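Local coordinates for beta-lactamase-like protein (Novosphingobium pentaromativorans US6-1, PDB 6AUF) that probably hydrolyses beta-lactam antibiotics as a dizinc metallo-beta-lactamase of the B3 type, at residues Leu236-Thr249 and Leu267-Gly281. Sequence-based numbering, arbitrary orientation.
Sequences LSRIAQLPCDILVT and LVNAQACAAYSQAAG
The Cys244–Cys273 disulfide links the loop leading into edge strand 246-248 of the metallo-beta-lactamase alphabeta/betaalpha sandwich to the start of the C-terminal helix 272-292, which packs nearly antiparallel (156°) against the end of helix 226-241. Between the helices the axes approach to 7.5 Å, a closeness that small residues permit: Ala240 and Ala274 meet almost backbone to backbone, and the methyl of Ala240 fits against CB and OG of Ser277. The Ser277 hydroxyl turns back to the other helix and donates to Leu236 O (OG to O 2.7 Å) from above the carbonyl plane, while Ala240 N reaches the same oxygen from the opposite face. One turn along the partner helix from Ser277, the fork of Leu236 spreads over its surface, CD1 lying 3.6 Å from CA of Gly281 and CD2 against the methyl of Ala280.

With CG anti to the backbone N (chi1 174°), the ring of Tyr276 reaches toward Thr249, just past the strand, and its CD2 edge is left against Ile239. Ile239 CG2 fills the angle between this edge and Ser277 CB, whereas Thr249 CG2 makes an off-centre CH-pi contact. The phenol OH bonds to Asp210 O, and Thr249 OG1 to the backbone O of His251, itself a ligand of the second zinc. Leu247 fills the hollow between Ala272, Cys273 and CB of Tyr276: its CB meets the methyl of Ala272, CD1 the sulfur of Cys273, and CD2 CB of Tyr276.

Ahead of helix 272-292, Ile246 rests across Leu267 and Val268, with CG1 touching Val268 CG2 and CG2 touching Leu267 CD1. Asn269 N donates to Asp245 O at 2.8 Å, nearly in line with the carbonyl; next to this bond, Ala270 CA approaches Cys244 O to 3.0 Å in a CA-H...O contact.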
ATOM      1  N   LEU A 236      -9.804   3.401 -10.236  1.00 50.61           N
ATOM      2  CA  LEU A 236      -9.790   4.848 -10.057  1.00 49.22           C
ATOM      3  C   LEU A 236     -11.067   5.313  -9.378  1.00 55.44           C
ATOM      4  O   LEU A 236     -11.043   6.180  -8.487  1.00 51.20           O
ATOM      5  CB  LEU A 236      -9.631   5.548 -11.400  1.00 44.07           C
ATOM      6  CG  LEU A 236      -8.352   5.196 -12.132  1.00 51.45           C
ATOM      7  CD1 LEU A 236      -8.300   5.893 -13.493  1.00 45.64           C
ATOM      8  CD2 LEU A 236      -7.182   5.580 -11.259  1.00 41.03           C
ATOM      9  N   SER A 237     -12.192   4.732  -9.779  1.00 50.77           N
ATOM     10  CA  SER A 237     -13.467   5.167  -9.238  1.00 53.82           C
ATOM     11  C   SER A 237     -13.576   4.817  -7.761  1.00 51.44           C
ATOM     12  O   SER A 237     -14.028   5.639  -6.958  1.00 52.64           O
ATOM     13  CB  SER A 237     -14.612   4.557 -10.051  1.00 44.49           C
ATOM     14  OG  SER A 237     -15.800   4.510  -9.281  1.00 58.87           O
ATOM     15  N   ARG A 238     -13.139   3.617  -7.379  1.00 41.16           N
ATOM     16  CA  ARG A 238     -13.184   3.239  -5.970  1.00 54.38           C
ATOM     17  C   ARG A 238     -12.187   4.039  -5.130  1.00 55.24           C
ATOM     18  O   ARG A 238     -12.501   4.434  -4.000  1.00 56.19           O
ATOM     19  CB  ARG A 238     -12.938   1.738  -5.830  1.00 47.59           C
ATOM     20  CG  ARG A 238     -14.173   0.913  -6.290  1.00 47.39           C
ATOM     21  CD  ARG A 238     -13.848  -0.548  -6.474  1.00 41.25           C
ATOM     22  NE  ARG A 238     -14.985  -1.286  -6.996  1.00 51.52           N
ATOM     23  CZ  ARG A 238     -14.960  -2.573  -7.328  1.00 46.31           C
ATOM     24  NH1 ARG A 238     -13.860  -3.291  -7.185  1.00 41.73           N
ATOM     25  NH2 ARG A 238     -16.047  -3.140  -7.802  1.00 44.96           N
ATOM     26  N   ILE A 239     -10.981   4.275  -5.654  1.00 47.57           N
ATOM     27  CA  ILE A 239      -9.993   5.036  -4.908  1.00 50.17           C
ATOM     28  C   ILE A 239     -10.542   6.420  -4.590  1.00 57.67           C
ATOM     29  O   ILE A 239     -10.400   6.925  -3.463  1.00 53.94           O
ATOM     30  CB  ILE A 239      -8.669   5.113  -5.694  1.00 45.34           C
ATOM     31  CG1 ILE A 239      -7.893   3.811  -5.588  1.00 41.99           C
ATOM     32  CG2 ILE A 239      -7.801   6.268  -5.185  1.00 41.20           C
ATOM     33  CD1 ILE A 239      -6.698   3.786  -6.518  1.00 39.95           C
ATOM     34  N   ALA A 240     -11.202   7.039  -5.572  1.00 51.73           N
ATOM     35  CA  ALA A 240     -11.640   8.417  -5.422  1.00 51.86           C
ATOM     36  C   ALA A 240     -12.740   8.550  -4.384  1.00 57.52           C
ATOM     37  O   ALA A 240     -12.939   9.649  -3.842  1.00 54.45           O
ATOM     38  CB  ALA A 240     -12.119   8.965  -6.767  1.00 43.86           C
ATOM     39  N   GLN A 241     -13.429   7.452  -4.076  1.00 43.79           N
ATOM     40  CA  GLN A 241     -14.584   7.467  -3.196  1.00 45.20           C
ATOM     41  C   GLN A 241     -14.318   6.834  -1.843  1.00 44.77           C
ATOM     42  O   GLN A 241     -15.249   6.730  -1.036  1.00 51.98           O
ATOM     43  CB  GLN A 241     -15.764   6.754  -3.874  1.00 45.97           C
ATOM     44  CG  GLN A 241     -16.567   7.672  -4.765  1.00 56.64           C
ATOM     45  CD  GLN A 241     -17.019   6.979  -6.007  1.00 80.63           C
ATOM     46  OE1 GLN A 241     -16.377   7.091  -7.060  1.00 93.33           O
ATOM     47  NE2 GLN A 241     -18.124   6.239  -5.903  1.00 76.25           N
ATOM     48  N   LEU A 242     -13.094   6.387  -1.586  1.00 46.38           N
ATOM     49  CA  LEU A 242     -12.732   5.883  -0.264  1.00 48.64           C
ATOM     50  C   LEU A 242     -13.069   6.917   0.807  1.00 47.68           C
ATOM     51  O   LEU A 242     -12.854   8.119   0.593  1.00 52.24           O
ATOM     52  CB  LEU A 242     -11.234   5.572  -0.200  1.00 45.93           C
ATOM     53  CG  LEU A 242     -10.658   4.590  -1.211  1.00 48.55           C
ATOM     54  CD1 LEU A 242      -9.159   4.403  -1.009  1.00 42.02           C
ATOM     55  CD2 LEU A 242     -11.422   3.241  -1.121  1.00 45.81           C
ATOM     56  N   PRO A 243     -13.586   6.501   1.963  1.00 50.13           N
ATOM     57  CA  PRO A 243     -13.564   7.391   3.132  1.00 51.33           C
ATOM     58  C   PRO A 243     -12.115   7.718   3.451  1.00 58.47           C
ATOM     59  O   PRO A 243     -11.283   6.822   3.609  1.00 62.74           O
ATOM     60  CB  PRO A 243     -14.237   6.564   4.230  1.00 52.00           C
ATOM     61  CG  PRO A 243     -14.086   5.153   3.793  1.00 51.43           C
ATOM     62  CD  PRO A 243     -14.072   5.152   2.295  1.00 52.05           C
ATOM     63  N   CYS A 244     -11.804   9.016   3.495  1.00 61.11           N
ATOM     64  CA  CYS A 244     -10.418   9.430   3.341  1.00 71.45           C
ATOM     65  C   CYS A 244     -10.175  10.788   4.003  1.00 71.62           C
ATOM     66  O   CYS A 244     -10.034  11.814   3.351  1.00 78.06           O
ATOM     67  CB  CYS A 244     -10.069   9.479   1.853  1.00 81.47           C
ATOM     68  SG  CYS A 244      -8.377   9.871   1.372  1.00 74.67           S
ATOM     69  N   ASP A 245     -10.136  10.805   5.336  1.00 70.70           N
ATOM     70  CA  ASP A 245      -9.649  11.986   6.047  1.00 59.71           C
ATOM     71  C   ASP A 245      -8.136  12.115   5.927  1.00 61.10           C
ATOM     72  O   ASP A 245      -7.610  13.220   5.730  1.00 63.30           O
ATOM     73  CB  ASP A 245     -10.046  11.917   7.514  1.00 61.67           C
ATOM     74  CG  ASP A 245     -11.509  12.197   7.731  1.00 65.73           C
ATOM     75  OD1 ASP A 245     -11.980  13.285   7.321  1.00 62.99           O
ATOM     76  OD2 ASP A 245     -12.179  11.325   8.321  1.00 70.68           O
ATOM     77  N   ILE A 246      -7.421  10.999   6.044  1.00 55.29           N
ATOM     78  CA  ILE A 246      -5.964  11.002   6.032  1.00 61.20           C
ATOM     79  C   ILE A 246      -5.499  10.023   4.966  1.00 59.61           C
ATOM     80  O   ILE A 246      -5.636   8.805   5.131  1.00 61.55           O
ATOM     81  CB  ILE A 246      -5.377  10.635   7.403  1.00 56.92           C
ATOM     82  CG1 ILE A 246      -5.720  11.718   8.421  1.00 54.38           C
ATOM     83  CG2 ILE A 246      -3.879  10.427   7.293  1.00 52.76           C
ATOM     84  CD1 ILE A 246      -5.457  11.292   9.836  1.00 67.07           C
ATOM     85  N   LEU A 247      -4.930  10.548   3.890  1.00 56.35           N
ATOM     86  CA  LEU A 247      -4.410   9.708   2.825  1.00 59.57           C
ATOM     87  C   LEU A 247      -3.021   9.182   3.170  1.00 60.77           C
ATOM     88  O   LEU A 247      -2.163   9.922   3.653  1.00 56.00           O
ATOM     89  CB  LEU A 247      -4.351  10.493   1.515  1.00 56.06           C
ATOM     90  CG  LEU A 247      -3.717   9.721   0.364  1.00 52.80           C
ATOM     91  CD1 LEU A 247      -4.602   8.524   0.031  1.00 47.02           C
ATOM     92  CD2 LEU A 247      -3.526  10.618  -0.837  1.00 46.94           C
ATOM     93  N   VAL A 248      -2.795   7.896   2.909  1.00 60.83           N
ATOM     94  CA  VAL A 248      -1.475   7.293   3.048  1.00 62.33           C
ATOM     95  C   VAL A 248      -1.256   6.379   1.849  1.00 54.04           C
ATOM     96  O   VAL A 248      -2.173   5.669   1.433  1.00 63.64           O
ATOM     97  CB  VAL A 248      -1.329   6.525   4.385  1.00 60.38           C
ATOM     98  CG1 VAL A 248       0.127   6.129   4.625  1.00 57.07           C
ATOM     99  CG2 VAL A 248      -1.847   7.361   5.540  1.00 50.24           C
ATOM    100  N   THR A 249      -0.044   6.404   1.289  1.00 51.08           N
ATOM    101  CA  THR A 249       0.279   5.692   0.064  1.00 54.14           C
ATOM    102  C   THR A 249       1.483   4.779   0.235  1.00 56.68           C
ATOM    103  O   THR A 249       2.450   5.135   0.910  1.00 58.97           O
ATOM    104  CB  THR A 249       0.567   6.662  -1.086  1.00 54.80           C
ATOM    105  OG1 THR A 249       1.570   7.609  -0.677  1.00 52.51           O
ATOM    106  CG2 THR A 249      -0.716   7.376  -1.533  1.00 52.72           C
ATOM    107  N   LEU A 267      -1.995  17.031   7.754  1.00 74.40           N
ATOM    108  CA  LEU A 267      -2.200  15.589   7.793  1.00 68.80           C
ATOM    109  C   LEU A 267      -3.622  15.214   7.388  1.00 78.24           C
ATOM    110  O   LEU A 267      -3.829  14.158   6.784  1.00 87.79           O
ATOM    111  CB  LEU A 267      -1.891  15.055   9.190  1.00 64.08           C
ATOM    112  CG  LEU A 267      -2.113  13.556   9.395  1.00 66.82           C
ATOM    113  CD1 LEU A 267      -1.110  12.751   8.592  1.00 57.88           C
ATOM    114  CD2 LEU A 267      -2.042  13.184  10.867  1.00 60.37           C
ATOM    115  N   VAL A 268      -4.601  16.062   7.700  1.00 69.10           N
ATOM    116  CA  VAL A 268      -6.009  15.789   7.448  1.00 60.63           C
ATOM    117  C   VAL A 268      -6.464  16.599   6.241  1.00 70.55           C
ATOM    118  O   VAL A 268      -6.368  17.831   6.238  1.00 67.73           O
ATOM    119  CB  VAL A 268      -6.877  16.106   8.671  1.00 59.14           C
ATOM    120  CG1 VAL A 268      -8.352  16.010   8.301  1.00 58.55           C
ATOM    121  CG2 VAL A 268      -6.562  15.142   9.802  1.00 59.27           C
ATOM    122  N   ASN A 269      -6.979  15.905   5.223  1.00 69.04           N
ATOM    123  CA  ASN A 269      -7.482  16.575   4.024  1.00 70.27           C
ATOM    124  C   ASN A 269      -8.440  15.599   3.325  1.00 74.96           C
ATOM    125  O   ASN A 269      -8.031  14.833   2.454  1.00 71.51           O
ATOM    126  CB  ASN A 269      -6.355  17.013   3.114  1.00 65.31           C
ATOM    127  CG  ASN A 269      -6.839  17.365   1.725  1.00 81.01           C
ATOM    128  OD1 ASN A 269      -7.996  17.754   1.533  1.00 79.75           O
ATOM    129  ND2 ASN A 269      -5.960  17.214   0.741  1.00 87.34           N
ATOM    130  N   ALA A 270      -9.717  15.663   3.718  1.00 71.62           N
ATOM    131  CA  ALA A 270     -10.747  14.733   3.265  1.00 60.42           C
ATOM    132  C   ALA A 270     -10.927  14.706   1.754  1.00 67.13           C
ATOM    133  O   ALA A 270     -11.675  13.853   1.251  1.00 63.93           O
ATOM    134  CB  ALA A 270     -12.077  15.089   3.911  1.00 54.38           C
ATOM    135  N   GLN A 271     -10.279  15.609   1.025  1.00 70.01           N
ATOM    136  CA  GLN A 271     -10.344  15.627  -0.425  1.00 69.62           C
ATOM    137  C   GLN A 271      -9.128  14.974  -1.085  1.00 67.87           C
ATOM    138  O   GLN A 271      -8.996  15.034  -2.313  1.00 70.62           O
ATOM    139  CB  GLN A 271     -10.524  17.069  -0.910  1.00 73.37           C
ATOM    140  CG  GLN A 271     -11.984  17.471  -1.052  1.00 86.63           C
ATOM    141  CD  GLN A 271     -12.767  16.493  -1.951  1.00104.31           C
ATOM    142  OE1 GLN A 271     -13.649  15.762  -1.481  1.00103.56           O
ATOM    143  NE2 GLN A 271     -12.440  16.481  -3.248  1.00 99.90           N
ATOM    144  N   ALA A 272      -8.267  14.312  -0.311  1.00 63.89           N
ATOM    145  CA  ALA A 272      -6.988  13.850  -0.846  1.00 63.51           C
ATOM    146  C   ALA A 272      -7.168  12.691  -1.817  1.00 64.27           C
ATOM    147  O   ALA A 272      -6.555  12.671  -2.892  1.00 62.95           O
ATOM    148  CB  ALA A 272      -6.050  13.438   0.292  1.00 49.51           C
ATOM    149  N   CYS A 273      -7.971  11.691  -1.434  1.00 54.26           N
ATOM    150  CA  CYS A 273      -8.158  10.529  -2.300  1.00 54.88           C
ATOM    151  C   CYS A 273      -8.774  10.926  -3.631  1.00 57.45           C
ATOM    152  O   CYS A 273      -8.340  10.450  -4.689  1.00 61.69           O
ATOM    153  CB  CYS A 273      -9.015   9.473  -1.613  1.00 57.62           C
ATOM    154  SG  CYS A 273      -8.157   8.629  -0.263  1.00 66.34           S
ATOM    155  N   ALA A 274      -9.767  11.814  -3.611  1.00 49.46           N
ATOM    156  CA  ALA A 274     -10.352  12.243  -4.874  1.00 52.48           C
ATOM    157  C   ALA A 274      -9.276  12.834  -5.771  1.00 56.40           C
ATOM    158  O   ALA A 274      -9.068  12.375  -6.900  1.00 66.59           O
ATOM    159  CB  ALA A 274     -11.485  13.243  -4.639  1.00 48.24           C
ATOM    160  N   ALA A 275      -8.561  13.838  -5.265  1.00 50.05           N
ATOM    161  CA  ALA A 275      -7.518  14.485  -6.053  1.00 54.20           C
ATOM    162  C   ALA A 275      -6.488  13.474  -6.534  1.00 57.61           C
ATOM    163  O   ALA A 275      -6.089  13.477  -7.707  1.00 56.69           O
ATOM    164  CB  ALA A 275      -6.849  15.572  -5.219  1.00 50.85           C
ATOM    165  N   TYR A 276      -6.063  12.587  -5.641  1.00 52.64           N
ATOM    166  CA  TYR A 276      -5.076  11.573  -5.990  1.00 53.63           C
ATOM    167  C   TYR A 276      -5.561  10.718  -7.164  1.00 61.92           C
ATOM    168  O   TYR A 276      -4.849  10.555  -8.165  1.00 53.88           O
ATOM    169  CB  TYR A 276      -4.787  10.751  -4.732  1.00 51.73           C
ATOM    170  CG  TYR A 276      -3.889   9.556  -4.873  1.00 57.41           C
ATOM    171  CD1 TYR A 276      -2.511   9.696  -5.076  1.00 48.34           C
ATOM    172  CD2 TYR A 276      -4.413   8.272  -4.739  1.00 43.34           C
ATOM    173  CE1 TYR A 276      -1.688   8.560  -5.182  1.00 53.69           C
ATOM    174  CE2 TYR A 276      -3.610   7.155  -4.826  1.00 42.90           C
ATOM    175  CZ  TYR A 276      -2.264   7.287  -5.052  1.00 55.90           C
ATOM    176  OH  TYR A 276      -1.521   6.129  -5.144  1.00 62.28           O
ATOM    177  N   SER A 277      -6.799  10.206  -7.074  1.00 54.51           N
ATOM    178  CA  SER A 277      -7.389   9.422  -8.162  1.00 53.00           C
ATOM    179  C   SER A 277      -7.565  10.260  -9.432  1.00 59.76           C
ATOM    180  O   SER A 277      -7.240   9.816 -10.544  1.00 49.63           O
ATOM    181  CB  SER A 277      -8.733   8.839  -7.709  1.00 55.34           C
ATOM    182  OG  SER A 277      -9.466   8.298  -8.803  1.00 57.65           O
ATOM    183  N   GLN A 278      -8.094  11.477  -9.296  1.00 54.51           N
ATOM    184  CA  GLN A 278      -8.212  12.327 -10.472  1.00 51.83           C
ATOM    185  C   GLN A 278      -6.865  12.451 -11.170  1.00 59.89           C
ATOM    186  O   GLN A 278      -6.770  12.333 -12.405  1.00 60.04           O
ATOM    187  CB  GLN A 278      -8.752  13.699 -10.075  1.00 56.78           C
ATOM    188  CG  GLN A 278      -8.913  14.661 -11.227  1.00 86.29           C
ATOM    189  CD  GLN A 278      -9.350  16.040 -10.766  1.00114.06           C
ATOM    190  OE1 GLN A 278      -9.995  16.180  -9.723  1.00121.61           O
ATOM    191  NE2 GLN A 278      -8.990  17.071 -11.535  1.00123.20           N
ATOM    192  N   ALA A 279      -5.801  12.633 -10.387  1.00 47.74           N
ATOM    193  CA  ALA A 279      -4.475  12.794 -10.977  1.00 52.95           C
ATOM    194  C   ALA A 279      -4.030  11.517 -11.676  1.00 53.60           C
ATOM    195  O   ALA A 279      -3.588  11.553 -12.833  1.00 54.87           O
ATOM    196  CB  ALA A 279      -3.457  13.223  -9.906  1.00 49.28           C
ATOM    197  N   ALA A 280      -4.150  10.371 -10.995  1.00 45.82           N
ATOM    198  CA  ALA A 280      -3.797   9.104 -11.632  1.00 58.38           C
ATOM    199  C   ALA A 280      -4.604   8.893 -12.905  1.00 53.65           C
ATOM    200  O   ALA A 280      -4.072   8.417 -13.916  1.00 50.37           O
ATOM    201  CB  ALA A 280      -4.004   7.933 -10.668  1.00 48.45           C
ATOM    202  N   GLY A 281      -5.888   9.248 -12.877  1.00 55.76           N
ATOM    203  CA  GLY A 281      -6.699   9.110 -14.073  1.00 60.74           C
ATOM    204  C   GLY A 281      -6.223  10.029 -15.177  1.00 62.61           C
ATOM    205  O   GLY A 281      -6.224   9.661 -16.358  1.00 62.02           O
TER
HETATM  206  O   HOH W   1     -13.412  11.460   2.916  1.00 61.83           O
HETATM  207  O   HOH W   2      -5.279  13.645   3.440  1.00 52.33           O